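Local coordinates for protein 3-dehydroquinate dehydratase (Clostridium difficile, PDB 4H3D) that catalyses the cis-dehydration of 3-dehydroquinate to 3-dehydroshikimate through an imine intermediate, the third step of the chorismate pathway leading to aromatic amino acids, at residues V24-K29 with K36-L41; K63-V68 with K106-T111; N150-K155 with E182-V187; P203-S208 with F223-T228. All blocks are in the same frame, centred on the assembly; numbering follows the deposited sequence.

Contact 1. Residues V24-K29 with K36-L41; sequences VPIIGK and KEAKEL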
loop_
_atom_site.group_PDB
_atom_site.type_symbol
_atom_site.label_atom_id
_atom_site.label_comp_id
_atom_site.label_asym_id
_atom_site.label_seq_id
_atom_site.Cartn_x
_atom_site.Cartn_y
_atom_site.Cartn_z
ATOM N N VAL B 24 -12.041 -8.134 -11.948
ATOM C CA VAL B 24 -11.090 -8.448 -13.002
ATOM C C VAL B 24 -11.782 -8.335 -14.355
ATOM O O VAL B 24 -12.856 -8.902 -14.544
ATOM C CB VAL B 24 -10.556 -9.880 -12.841
ATOM C CG1 VAL B 24 -9.499 -10.164 -13.886
ATOM C CG2 VAL B 24 -10.002 -10.088 -11.427
ATOM N N PRO B 25 -11.179 -7.587 -15.307
ATOM C CA PRO B 25 -11.787 -7.471 -16.621
ATOM C C PRO B 25 -11.463 -8.577 -17.616
ATOM O O PRO B 25 -10.399 -9.209 -17.551
ATOM C CB PRO B 25 -11.218 -6.142 -17.169
ATOM C CG PRO B 25 -9.998 -5.912 -16.448
ATOM C CD PRO B 25 -10.104 -6.601 -15.111
ATOM N N ILE B 26 -12.413 -8.784 -18.528
ATOM C CA ILE B 26 -12.280 -9.665 -19.687
ATOM C C ILE B 26 -12.181 -8.682 -20.846
ATOM O O ILE B 26 -13.054 -7.790 -21.007
ATOM C CB ILE B 26 -13.507 -10.578 -19.851
ATOM C CG1 ILE B 26 -13.492 -11.627 -18.742
ATOM C CG2 ILE B 26 -13.511 -11.253 -21.252
ATOM C CD1 ILE B 26 -14.697 -12.574 -18.745
ATOM N N ILE B 27 -11.131 -8.812 -21.641
ATOM C CA ILE B 27 -10.864 -7.864 -22.716
ATOM C C ILE B 27 -10.733 -8.518 -24.099
ATOM O O ILE B 27 -10.188 -7.922 -25.031
ATOM C CB ILE B 27 -9.583 -7.042 -22.388
ATOM C CG1 ILE B 27 -8.368 -7.954 -22.214
ATOM C CG2 ILE B 27 -9.778 -6.247 -21.107
ATOM C CD1 ILE B 27 -7.071 -7.187 -22.088
ATOM N N GLY B 28 -11.256 -9.734 -24.222
ATOM C CA GLY B 28 -11.179 -10.505 -25.466
ATOM C C GLY B 28 -11.786 -9.794 -26.660
ATOM O O GLY B 28 -12.776 -9.074 -26.535
ATOM N N LYS B 29 -11.213 -10.047 -27.828
ATOM C CA LYS B 29 -11.620 -9.383 -29.046
ATOM C C LYS B 29 -12.751 -10.137 -29.758
ATOM O O LYS B 29 -13.470 -9.556 -30.573
ATOM C CB LYS B 29 -10.408 -9.274 -29.973
ATOM C CG LYS B 29 -10.190 -7.887 -30.534
ATOM C CD LYS B 29 -9.672 -6.940 -29.435
ATOM C CE LYS B 29 -9.524 -5.505 -29.937
ATOM N NZ LYS B 29 -10.818 -4.947 -30.456
ATOM N N LYS B 36 -12.659 -18.073 -23.161
ATOM C CA LYS B 36 -11.392 -18.617 -22.676
ATOM C C LYS B 36 -10.959 -17.825 -21.435
ATOM O O LYS B 36 -10.562 -18.412 -20.419
ATOM C CB LYS B 36 -10.326 -18.553 -23.778
ATOM C CG LYS B 36 -9.088 -19.417 -23.544
ATOM C CD LYS B 36 -8.181 -18.870 -22.447
ATOM C CE LYS B 36 -6.933 -19.730 -22.253
ATOM N NZ LYS B 36 -6.122 -19.831 -23.509
ATOM N N GLU B 37 -11.049 -16.499 -21.511
ATOM C CA GLU B 37 -10.722 -15.650 -20.359
ATOM C C GLU B 37 -11.654 -15.952 -19.185
ATOM O O GLU B 37 -11.210 -16.052 -18.052
ATOM C CB GLU B 37 -10.826 -14.158 -20.713
ATOM C CG GLU B 37 -9.687 -13.588 -21.528
ATOM C CD GLU B 37 -9.990 -12.155 -21.974
ATOM O OE1 GLU B 37 -9.476 -11.184 -21.346
ATOM O OE2 GLU B 37 -10.802 -12.002 -22.914
ATOM N N ALA B 38 -12.948 -16.093 -19.470
ATOM C CA ALA B 38 -13.949 -16.381 -18.438
ATOM C C ALA B 38 -13.659 -17.692 -17.696
ATOM O O ALA B 38 -13.807 -17.771 -16.468
ATOM C CB ALA B 38 -15.347 -16.412 -19.053
ATOM N N LYS B 39 -13.232 -18.712 -18.432
ATOM C CA LYS B 39 -12.909 -20.013 -17.823
ATOM C C LYS B 39 -11.687 -19.930 -16.900
ATOM O O LYS B 39 -11.591 -20.675 -15.935
ATOM C CB LYS B 39 -12.772 -21.094 -18.901
ATOM C CG LYS B 39 -14.138 -21.416 -19.531
ATOM C CD LYS B 39 -14.062 -22.137 -20.867
ATOM C CE LYS B 39 -13.583 -23.558 -20.746
ATOM N NZ LYS B 39 -13.625 -24.225 -22.079
ATOM N N GLU B 40 -10.778 -18.999 -17.176
ATOM C CA GLU B 40 -9.628 -18.773 -16.301
ATOM C C GLU B 40 -10.039 -18.038 -15.005
ATOM O O GLU B 40 -9.307 -18.065 -14.008
ATOM C CB GLU B 40 -8.553 -17.950 -17.022
ATOM C CG GLU B 40 -7.907 -18.646 -18.211
ATOM C CD GLU B 40 -7.065 -19.844 -17.808
ATOM O OE1 GLU B 40 -6.907 -20.763 -18.641
ATOM O OE2 GLU B 40 -6.569 -19.873 -16.662
ATOM N N LEU B 41 -11.198 -17.379 -15.013
ATOM C CA LEU B 41 -11.639 -16.595 -13.852
ATOM C C LEU B 41 -12.777 -17.215 -13.037
ATOM O O LEU B 41 -13.036 -16.778 -11.916
ATOM C CB LEU B 41 -12.114 -15.210 -14.316
ATOM C CG LEU B 41 -11.153 -14.310 -15.091
ATOM C CD1 LEU B 41 -11.884 -13.033 -15.557
ATOM C CD2 LEU B 41 -9.932 -13.968 -14.262
HETATM O O HOH W 1 -9.484 -11.636 -18.290
#
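I26 and E37 lead a buried strand-to-helix contact within a beta-alpha-beta unit of the TIM barrel, where strand 21-26 meets the helix that follows it. The short axes run antiparallel at 156° and approach to 9.0 Å, the return path expected of such a unit. E37 reaches the strand end with its chain extended beyond CG (chi2 172°), which carries the carboxylate to the turn after I26. There I27 N donates to E37 OE1 at 2.9 Å, nearly straight at 173°, on the syn side and somewhat out of the carboxylate plane. The other oxygen, E37 OE2, stands 2.7 Å from G28 N, and I26 CG2 packs against it at 3.3 Å. A water donates to both P25 O and E37 OE1, so that OE1 is gripped twice. Further along the helix the chemistry turns apolar: I26 CD1 lies 3.9 Å from A38 CB, while L41 CD1 meets I26 CG1 at 3.8 Å and L41 CD2 meets V24 CG1. Beyond the pair, V24 and I26 hydrogen-bond through their backbones to strand 48-52, L72 of helix 62-76 packs on I26 and A38, and F243 of helix 243-256 packs on V24 and L41.

Contact 2. Residues K63-V68 with K106-T111; sequences KEVKEV and KEISNT
K66 and I108 face each other where helix 62-76 and helix 98-110 run roughly parallel, their short axes at a signed crossing angle of -34°. Those axes approach to 10.9 Å. The nearest CA atoms, of K66 and I108, are 7.3 Å apart. At that spacing the long side chains do the bridging. K66 is extended beyond CG, every later torsion close to 180°, and its NZ forms a salt bridge to E107 OE1 at 3.1 Å, meeting the oxygen nearly along its C-O axis. The bend of E107 at chi2 (-72°) folds CD back, and one water, accepting from K66 NZ, donates to both E107 O and E107 OE1, closing the ion pair into a small hydrated network. On the buried side I108 CD1 touches V65 CG1 at 3.8 Å, the two side chains crossing at about a right angle, and also lies 4.0 Å from K66 CG. T111 OG1 donates to I108 O at 2.7 Å. V65 also packs on W51, a 3-dehydroquinate-binding residue of strand 48-52. Successive helices set side by side, apolar toward the strands and charged outward, are typical of the outer layer of a TIM barrel.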
loop_
_atom_site.group_PDB
_atom_site.type_symbol
_atom_site.label_atom_id
_atom_site.label_comp_id
_atom_site.label_asym_id
_atom_site.label_seq_id
_atom_site.Cartn_x
_atom_site.Cartn_y
_atom_site.Cartn_z
ATOM N N LYS B 63 -27.127 -8.243 -31.373
ATOM C CA LYS B 63 -27.398 -9.665 -31.342
ATOM C C LYS B 63 -26.140 -10.485 -30.997
ATOM O O LYS B 63 -26.216 -11.450 -30.229
ATOM C CB LYS B 63 -28.000 -10.119 -32.680
ATOM C CG LYS B 63 -28.365 -11.578 -32.730
ATOM C CD LYS B 63 -29.107 -11.914 -34.029
ATOM C CE LYS B 63 -29.499 -13.357 -34.056
ATOM N NZ LYS B 63 -30.159 -13.742 -35.327
ATOM N N GLU B 64 -25.000 -10.114 -31.580
ATOM C CA GLU B 64 -23.734 -10.832 -31.313
ATOM C C GLU B 64 -23.232 -10.533 -29.899
ATOM O O GLU B 64 -22.671 -11.415 -29.225
ATOM C CB GLU B 64 -22.684 -10.519 -32.399
ATOM C CG GLU B 64 -23.064 -11.161 -33.770
ATOM C CD GLU B 64 -22.235 -10.671 -34.971
ATOM O OE1 GLU B 64 -22.050 -11.454 -35.920
ATOM O OE2 GLU B 64 -21.800 -9.510 -34.991
ATOM N N VAL B 65 -23.473 -9.314 -29.425
ATOM C CA VAL B 65 -23.120 -8.958 -28.055
ATOM C C VAL B 65 -23.937 -9.831 -27.085
ATOM O O VAL B 65 -23.400 -10.355 -26.099
ATOM C CB VAL B 65 -23.411 -7.479 -27.724
ATOM C CG1 VAL B 65 -23.231 -7.224 -26.196
ATOM C CG2 VAL B 65 -22.524 -6.527 -28.567
ATOM N N LYS B 66 -25.232 -9.966 -27.357
ATOM C CA LYS B 66 -26.100 -10.808 -26.510
ATOM C C LYS B 66 -25.670 -12.280 -26.520
ATOM O O LYS B 66 -25.688 -12.932 -25.477
ATOM C CB LYS B 66 -27.567 -10.683 -26.907
ATOM C CG LYS B 66 -28.222 -9.341 -26.500
ATOM C CD LYS B 66 -29.711 -9.344 -26.872
ATOM C CE LYS B 66 -30.365 -8.016 -26.593
ATOM N NZ LYS B 66 -31.785 -8.000 -27.028
ATOM N N GLU B 67 -25.287 -12.782 -27.692
ATOM C CA GLU B 67 -24.833 -14.168 -27.837
ATOM C C GLU B 67 -23.666 -14.467 -26.895
ATOM O O GLU B 67 -23.658 -15.493 -26.210
ATOM C CB GLU B 67 -24.414 -14.461 -29.292
ATOM C CG GLU B 67 -25.546 -14.440 -30.306
ATOM C CD GLU B 67 -25.071 -14.739 -31.732
ATOM O OE1 GLU B 67 -23.999 -15.358 -31.892
ATOM O OE2 GLU B 67 -25.781 -14.380 -32.683
ATOM N N VAL B 68 -22.686 -13.566 -26.858
ATOM C CA VAL B 68 -21.522 -13.733 -25.979
ATOM C C VAL B 68 -21.965 -13.675 -24.520
ATOM O O VAL B 68 -21.572 -14.507 -23.698
ATOM C CB VAL B 68 -20.441 -12.666 -26.244
ATOM C CG1 VAL B 68 -19.311 -12.787 -25.228
ATOM C CG2 VAL B 68 -19.914 -12.801 -27.651
ATOM N N LYS B 106 -28.914 -0.022 -22.465
ATOM C CA LYS B 106 -30.298 -0.303 -22.122
ATOM C C LYS B 106 -30.666 -1.726 -22.499
ATOM O O LYS B 106 -31.239 -2.451 -21.707
ATOM C CB LYS B 106 -31.225 0.701 -22.804
ATOM C CG LYS B 106 -31.107 2.105 -22.217
ATOM C CD LYS B 106 -32.100 3.078 -22.850
ATOM C CE LYS B 106 -33.534 2.807 -22.450
ATOM N NZ LYS B 106 -34.489 3.614 -23.290
ATOM N N GLU B 107 -30.314 -2.132 -23.710
ATOM C CA GLU B 107 -30.646 -3.466 -24.176
ATOM C C GLU B 107 -29.984 -4.536 -23.345
ATOM O O GLU B 107 -30.597 -5.571 -23.057
ATOM C CB GLU B 107 -30.248 -3.641 -25.645
ATOM C CG GLU B 107 -31.189 -2.977 -26.602
ATOM C CD GLU B 107 -32.509 -3.713 -26.704
ATOM O OE1 GLU B 107 -32.507 -4.972 -26.685
ATOM O OE2 GLU B 107 -33.550 -3.033 -26.810
ATOM N N ILE B 108 -28.732 -4.305 -22.955
ATOM C CA ILE B 108 -28.023 -5.288 -22.173
ATOM C C ILE B 108 -28.579 -5.327 -20.749
ATOM O O ILE B 108 -28.701 -6.412 -20.173
ATOM C CB ILE B 108 -26.483 -5.074 -22.209
ATOM C CG1 ILE B 108 -25.973 -5.262 -23.634
ATOM C CG2 ILE B 108 -25.766 -6.056 -21.271
ATOM C CD1 ILE B 108 -26.475 -6.515 -24.324
ATOM N N SER B 109 -28.929 -4.162 -20.191
ATOM C CA SER B 109 -29.556 -4.123 -18.855
ATOM C C SER B 109 -30.858 -4.886 -18.878
ATOM O O SER B 109 -31.225 -5.510 -17.903
ATOM C CB SER B 109 -29.867 -2.690 -18.407
ATOM O OG SER B 109 -28.709 -1.926 -18.241
ATOM N N ASN B 110 -31.564 -4.811 -20.009
ATOM C CA ASN B 110 -32.851 -5.476 -20.159
ATOM C C ASN B 110 -32.782 -7.013 -20.165
ATOM O O ASN B 110 -33.775 -7.668 -19.859
ATOM C CB ASN B 110 -33.567 -4.997 -21.436
ATOM C CG ASN B 110 -34.999 -5.447 -21.487
ATOM O OD1 ASN B 110 -35.748 -5.236 -20.538
ATOM N ND2 ASN B 110 -35.395 -6.091 -22.592
ATOM N N THR B 111 -31.623 -7.587 -20.505
ATOM C CA THR B 111 -31.496 -9.054 -20.553
ATOM C C THR B 111 -31.631 -9.716 -19.196
ATOM O O THR B 111 -32.003 -10.869 -19.115
ATOM C CB THR B 111 -30.135 -9.512 -21.120
ATOM O OG1 THR B 111 -29.081 -9.091 -20.244
ATOM C CG2 THR B 111 -29.914 -8.967 -22.519
HETATM O O HOH W 2 -32.749 -6.519 -24.518
#

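Contact 3. Residues N150-K155 with E182-V187; sequences NKTPKK and EKDVLV
T152 faces D184 and V187 where the loop after strand 141-148 of the TIM barrel meets the first turns of helix 182-199. The direct packing is compact but contains no hydrogen bond between the segments. T152 and D184 slide past each other in opposite directions, with T152 OG1 3.5 Å from D184 CB, and T152 CB 3.8 Å from D184 CG. Farther along, V187 CG1, anti to its backbone N (chi1 168°), rests against main chain, with K155 N 3.8 Å away.

The hydrated side works differently, because three waters carry the polar link between T152 and D184. One accepts from T152 N and donates to D184 OD2; another donates to both T152 O and D184 OD1; the third joins T152 OG1 to D184 O, weakly at the latter. D184 OD2 also accepts from Q180 N, which ties the carboxylate to the loop before its helix. In the conformer given, K154 NZ is 5.4 Å from D184 OD1, a distance at which a weak attraction is possible, whereas K155 NZ pairs with E194. At the subunit interface, K183 forms a salt bridge with E190 of the second subunit. Among the buried polar atoms, P153 O has no hydrogen-bonding partner in the model; V187 CG1 lies 3.9 Å from it.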
loop_
_atom_site.group_PDB
_atom_site.type_symbol
_atom_site.label_atom_id
_atom_site.label_comp_id
_atom_site.label_asym_id
_atom_site.label_seq_id
_atom_site.Cartn_x
_atom_site.Cartn_y
_atom_site.Cartn_z
ATOM N N ASN B 150 -4.388 12.611 -17.613
ATOM C CA ASN B 150 -3.267 13.568 -17.650
ATOM C C ASN B 150 -2.931 14.246 -16.329
ATOM O O ASN B 150 -1.830 14.742 -16.155
ATOM C CB ASN B 150 -3.582 14.651 -18.670
ATOM C CG ASN B 150 -3.838 14.086 -20.049
ATOM O OD1 ASN B 150 -4.873 14.352 -20.650
ATOM N ND2 ASN B 150 -2.911 13.271 -20.539
ATOM N N LYS B 151 -3.880 14.301 -15.408
ATOM C CA LYS B 151 -3.628 14.971 -14.139
ATOM C C LYS B 151 -4.523 14.449 -13.022
ATOM O O LYS B 151 -5.438 13.663 -13.263
ATOM C CB LYS B 151 -3.866 16.479 -14.289
ATOM C CG LYS B 151 -5.333 16.881 -14.438
ATOM C CD LYS B 151 -5.486 18.387 -14.475
ATOM C CE LYS B 151 -6.935 18.811 -14.302
ATOM N NZ LYS B 151 -7.832 18.177 -15.256
ATOM N N THR B 152 -4.224 14.892 -11.808
ATOM C CA THR B 152 -5.032 14.599 -10.641
ATOM C C THR B 152 -5.715 15.911 -10.234
ATOM O O THR B 152 -5.060 16.839 -9.767
ATOM C CB THR B 152 -4.191 14.056 -9.480
ATOM O OG1 THR B 152 -3.573 12.821 -9.880
ATOM C CG2 THR B 152 -5.086 13.813 -8.231
ATOM N N PRO B 153 -7.032 16.005 -10.445
ATOM C CA PRO B 153 -7.705 17.232 -10.057
ATOM C C PRO B 153 -7.558 17.453 -8.539
ATOM O O PRO B 153 -7.276 16.498 -7.789
ATOM C CB PRO B 153 -9.158 16.981 -10.452
ATOM C CG PRO B 153 -9.097 15.898 -11.482
ATOM C CD PRO B 153 -7.955 15.037 -11.065
ATOM N N LYS B 154 -7.750 18.693 -8.099
ATOM C CA LYS B 154 -7.644 19.025 -6.686
ATOM C C LYS B 154 -8.660 18.224 -5.872
ATOM O O LYS B 154 -9.679 17.770 -6.402
ATOM C CB LYS B 154 -7.849 20.527 -6.471
ATOM C CG LYS B 154 -6.910 21.392 -7.319
ATOM C CD LYS B 154 -5.521 20.857 -7.195
ATOM C CE LYS B 154 -4.513 21.595 -8.034
ATOM N NZ LYS B 154 -3.225 20.862 -7.952
ATOM N N LYS B 155 -8.371 18.046 -4.589
ATOM C CA LYS B 155 -9.265 17.295 -3.687
ATOM C C LYS B 155 -10.743 17.700 -3.846
ATOM O O LYS B 155 -11.605 16.858 -4.049
ATOM C CB LYS B 155 -8.802 17.517 -2.239
ATOM C CG LYS B 155 -9.681 16.881 -1.169
ATOM C CD LYS B 155 -9.074 17.061 0.229
ATOM C CE LYS B 155 -9.000 18.520 0.697
ATOM N NZ LYS B 155 -10.340 19.126 0.971
ATOM N N GLU B 182 4.219 12.186 -6.653
ATOM C CA GLU B 182 3.842 11.364 -5.522
ATOM C C GLU B 182 2.754 12.028 -4.699
ATOM O O GLU B 182 1.820 11.364 -4.230
ATOM C CB GLU B 182 5.067 11.059 -4.636
ATOM C CG GLU B 182 6.129 10.190 -5.308
ATOM C CD GLU B 182 7.039 10.961 -6.258
ATOM O OE1 GLU B 182 6.877 12.204 -6.421
ATOM O OE2 GLU B 182 7.930 10.318 -6.842
ATOM N N LYS B 183 2.852 13.347 -4.542
ATOM C CA LYS B 183 1.854 14.067 -3.762
ATOM C C LYS B 183 0.451 13.887 -4.345
ATOM O O LYS B 183 -0.533 13.824 -3.579
ATOM C CB LYS B 183 2.206 15.554 -3.622
ATOM C CG LYS B 183 1.277 16.295 -2.652
ATOM C CD LYS B 183 1.828 17.666 -2.229
ATOM C CE LYS B 183 0.828 18.380 -1.309
ATOM N NZ LYS B 183 1.357 19.648 -0.709
ATOM N N ASP B 184 0.359 13.775 -5.679
ATOM C CA ASP B 184 -0.951 13.577 -6.381
ATOM C C ASP B 184 -1.634 12.271 -5.971
ATOM O O ASP B 184 -2.876 12.203 -5.881
ATOM C CB ASP B 184 -0.783 13.580 -7.903
ATOM C CG ASP B 184 -0.659 14.966 -8.488
ATOM O OD1 ASP B 184 -0.957 15.956 -7.780
ATOM O OD2 ASP B 184 -0.286 15.064 -9.689
ATOM N N VAL B 185 -0.832 11.238 -5.748
ATOM C CA VAL B 185 -1.362 9.944 -5.268
ATOM C C VAL B 185 -2.006 10.169 -3.901
ATOM O O VAL B 185 -3.123 9.694 -3.637
ATOM C CB VAL B 185 -0.282 8.894 -5.139
ATOM C CG1 VAL B 185 -0.882 7.582 -4.612
ATOM C CG2 VAL B 185 0.431 8.657 -6.470
ATOM N N LEU B 186 -1.311 10.913 -3.037
ATOM C CA LEU B 186 -1.830 11.203 -1.707
ATOM C C LEU B 186 -3.111 12.057 -1.774
ATOM O O LEU B 186 -4.033 11.867 -0.978
ATOM C CB LEU B 186 -0.745 11.862 -0.825
ATOM C CG LEU B 186 0.541 11.026 -0.607
ATOM C CD1 LEU B 186 1.530 11.754 0.280
ATOM C CD2 LEU B 186 0.215 9.657 -0.007
ATOM N N VAL B 187 -3.182 12.984 -2.724
ATOM C CA VAL B 187 -4.409 13.809 -2.900
ATOM C C VAL B 187 -5.625 12.934 -3.236
ATOM O O VAL B 187 -6.730 13.099 -2.653
ATOM C CB VAL B 187 -4.199 14.880 -3.991
ATOM C CG1 VAL B 187 -5.543 15.545 -4.387
ATOM C CG2 VAL B 187 -3.140 15.926 -3.524
HETATM O O HOH W 3 -3.458 10.623 -8.272
HETATM O O HOH W 4 -1.794 16.362 -11.474
HETATM O O HOH W 5 -3.576 17.100 -7.490
#

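Contact 4. Residues P203-S208 with F223-T228; sequences PIITMS and FGSALT. With SHL (5-hydroxy-6-methyl-4-oxo-4H-pyran-2-carboxylic acid), chain I.
S225 and T206 meet through a side-chain-to-backbone bond: T206 N donates to S225 OG at 3.0 Å with an angle of 171°. The hydroxyl is placed there by S225 chi1 (-176°), which sets OG anti to the backbone N. Beside it, A226 N donates to I204 O at 2.8 Å, and S225 CA adds a CA-H...O contact to the same oxygen. Apolar groups fill in around these bonds. A226 CB packs on P203 CB at 3.7 Å, while in the conformer given I205 and L227 lie side by side, pointing the same way, with I205 CG1 3.9 Å from L227 CB.

Two waters extend the join, one between I204 N and G224 O and the other donating to both T206 O and L227 O. G224, the first residue past helix 220-223, has a positive phi (127°) and starts the turn toward strand 227-229. In the next shell T206 OG1 bonds to T192 of helix 182-199, and I205 packs on K174, the Schiff-base lysine. M207 lines the pocket of the bound 5-hydroxy-6-methyl-4-oxo-4H-pyran-2-carboxylic acid, and the ligand is hydrogen-bonded to H147, R217, Q240 and R86. The start of strand 205-208 and the chain leading into strand 227-229 are thus joined by serine and water as well as by backbone, a mixed chemistry consistent with closure of the barrel next to its catalytic pocket.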
loop_
_atom_site.group_PDB
_atom_site.type_symbol
_atom_site.label_atom_id
_atom_site.label_comp_id
_atom_site.label_asym_id
_atom_site.label_seq_id
_atom_site.Cartn_x
_atom_site.Cartn_y
_atom_site.Cartn_z
ATOM N N PRO B 203 -21.185 3.385 -1.246
ATOM C CA PRO B 203 -19.775 3.078 -1.463
ATOM C C PRO B 203 -19.253 3.784 -2.701
ATOM O O PRO B 203 -20.026 4.070 -3.627
ATOM C CB PRO B 203 -19.756 1.552 -1.646
ATOM C CG PRO B 203 -21.172 1.084 -1.282
ATOM C CD PRO B 203 -22.045 2.247 -1.589
ATOM N N ILE B 204 -17.957 4.083 -2.686
ATOM C CA ILE B 204 -17.285 4.748 -3.775
ATOM C C ILE B 204 -16.086 3.931 -4.205
ATOM O O ILE B 204 -15.584 3.077 -3.445
ATOM C CB ILE B 204 -16.831 6.179 -3.403
ATOM C CG1 ILE B 204 -15.747 6.145 -2.316
ATOM C CG2 ILE B 204 -18.063 7.026 -2.933
ATOM C CD1 ILE B 204 -15.210 7.497 -1.927
ATOM N N ILE B 205 -15.653 4.186 -5.439
ATOM C CA ILE B 205 -14.535 3.513 -6.071
ATOM C C ILE B 205 -13.566 4.572 -6.571
ATOM O O ILE B 205 -13.951 5.449 -7.349
ATOM C CB ILE B 205 -15.009 2.717 -7.316
ATOM C CG1 ILE B 205 -16.114 1.728 -6.950
ATOM C CG2 ILE B 205 -13.822 2.019 -8.006
ATOM C CD1 ILE B 205 -16.918 1.215 -8.208
ATOM N N THR B 206 -12.308 4.501 -6.144
ATOM C CA THR B 206 -11.305 5.465 -6.595
ATOM C C THR B 206 -9.990 4.807 -6.836
ATOM O O THR B 206 -9.667 3.770 -6.194
ATOM C CB THR B 206 -11.028 6.571 -5.552
ATOM O OG1 THR B 206 -10.343 6.006 -4.413
ATOM C CG2 THR B 206 -12.350 7.245 -5.108
ATOM N N MET B 207 -9.214 5.374 -7.755
ATOM C CA MET B 207 -7.863 4.898 -8.015
ATOM C C MET B 207 -6.991 5.973 -8.622
ATOM O O MET B 207 -7.473 6.909 -9.269
ATOM C CB MET B 207 -7.848 3.678 -8.937
ATOM C CG MET B 207 -8.128 3.986 -10.377
ATOM S SD MET B 207 -8.129 2.497 -11.391
ATOM C CE MET B 207 -9.474 1.574 -10.640
ATOM N N SER B 208 -5.699 5.823 -8.367
ATOM C CA SER B 208 -4.657 6.655 -8.904
ATOM C C SER B 208 -3.933 5.665 -9.797
ATOM O O SER B 208 -3.482 4.616 -9.338
ATOM C CB SER B 208 -3.721 7.166 -7.796
ATOM O OG SER B 208 -2.737 8.005 -8.342
ATOM N N PHE B 223 -8.716 3.688 3.449
ATOM C CA PHE B 223 -9.076 5.002 2.920
ATOM C C PHE B 223 -10.483 5.138 2.354
ATOM O O PHE B 223 -11.020 6.236 2.310
ATOM C CB PHE B 223 -7.991 5.498 1.973
ATOM C CG PHE B 223 -6.693 5.726 2.670
ATOM C CD1 PHE B 223 -6.479 6.890 3.386
ATOM C CD2 PHE B 223 -5.727 4.745 2.701
ATOM C CE1 PHE B 223 -5.295 7.085 4.070
ATOM C CE2 PHE B 223 -4.532 4.943 3.387
ATOM C CZ PHE B 223 -4.325 6.105 4.066
ATOM N N GLY B 224 -11.079 4.034 1.939
ATOM C CA GLY B 224 -12.481 4.057 1.543
ATOM C C GLY B 224 -12.903 3.524 0.195
ATOM O O GLY B 224 -14.104 3.455 -0.060
ATOM N N SER B 225 -11.974 3.157 -0.689
ATOM C CA SER B 225 -12.401 2.637 -1.986
ATOM C C SER B 225 -12.968 1.215 -1.778
ATOM O O SER B 225 -12.322 0.353 -1.153
ATOM C CB SER B 225 -11.284 2.654 -3.027
ATOM O OG SER B 225 -11.801 2.211 -4.281
ATOM N N ALA B 226 -14.171 0.998 -2.288
ATOM C CA ALA B 226 -14.925 -0.251 -2.068
ATOM C C ALA B 226 -14.631 -1.370 -3.042
ATOM O O ALA B 226 -14.932 -2.533 -2.756
ATOM C CB ALA B 226 -16.443 0.043 -2.069
ATOM N N LEU B 227 -14.035 -1.025 -4.181
ATOM C CA LEU B 227 -13.750 -1.984 -5.249
ATOM C C LEU B 227 -12.362 -1.685 -5.844
ATOM O O LEU B 227 -12.023 -0.517 -6.081
ATOM C CB LEU B 227 -14.828 -1.850 -6.331
ATOM C CG LEU B 227 -14.918 -2.917 -7.408
ATOM C CD1 LEU B 227 -15.230 -4.242 -6.767
ATOM C CD2 LEU B 227 -15.962 -2.583 -8.428
ATOM N N THR B 228 -11.564 -2.727 -6.079
ATOM C CA THR B 228 -10.243 -2.563 -6.630
ATOM C C THR B 228 -10.127 -3.509 -7.833
ATOM O O THR B 228 -10.715 -4.590 -7.842
ATOM C CB THR B 228 -9.146 -2.788 -5.584
ATOM O OG1 THR B 228 -7.865 -2.562 -6.182
ATOM C CG2 THR B 228 -9.221 -4.190 -4.998
HETATM O OAD SHL I . -7.618 -0.794 -13.181
HETATM C CAH SHL I . -7.473 0.213 -13.919
HETATM O OAA SHL I . -6.334 0.559 -14.326
HETATM C CAK SHL I . -8.650 0.970 -14.295
HETATM O OAG SHL I . -9.924 0.534 -13.796
HETATM C CAF SHL I . -11.095 1.132 -14.304
HETATM C CAL SHL I . -12.296 0.625 -13.931
HETATM C CAJ SHL I . -10.944 2.115 -15.218
HETATM O OAC SHL I . -12.025 2.687 -15.742
HETATM C CAI SHL I . -9.708 2.541 -15.613
HETATM C CAE SHL I . -8.578 1.985 -15.158
HETATM O OAB SHL I . -9.599 3.535 -16.480
HETATM O O HOH W 6 -16.695 3.490 -0.048
HETATM O O HOH W 7 -9.890 0.944 -6.847
#

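Overall arrangement
Contacts 1 and 4 are buried and reach the same parallel sheet, since strands 21-26 and 227-229 are neighbours in it; their centres nevertheless lie 23 Å apart, on opposite sides of the chain's centre. Contacts 2 and 3 are partly buried; contact 2 joins two outer helices, whereas contact 3 joins a loop after a strand to a helix at the subunit interface. Chemistry follows place: a carboxylate gripping backbone in contact 1, a hydrated ion pair in contact 2, water bridges without direct bonds in contact 3, and serine and backbone bonds in contact 4. Contacts 3 and 4 touch through V185 CG2 and S208 OG, 3.7 Å apart, where helix 182-199 packs on the strand that follows it.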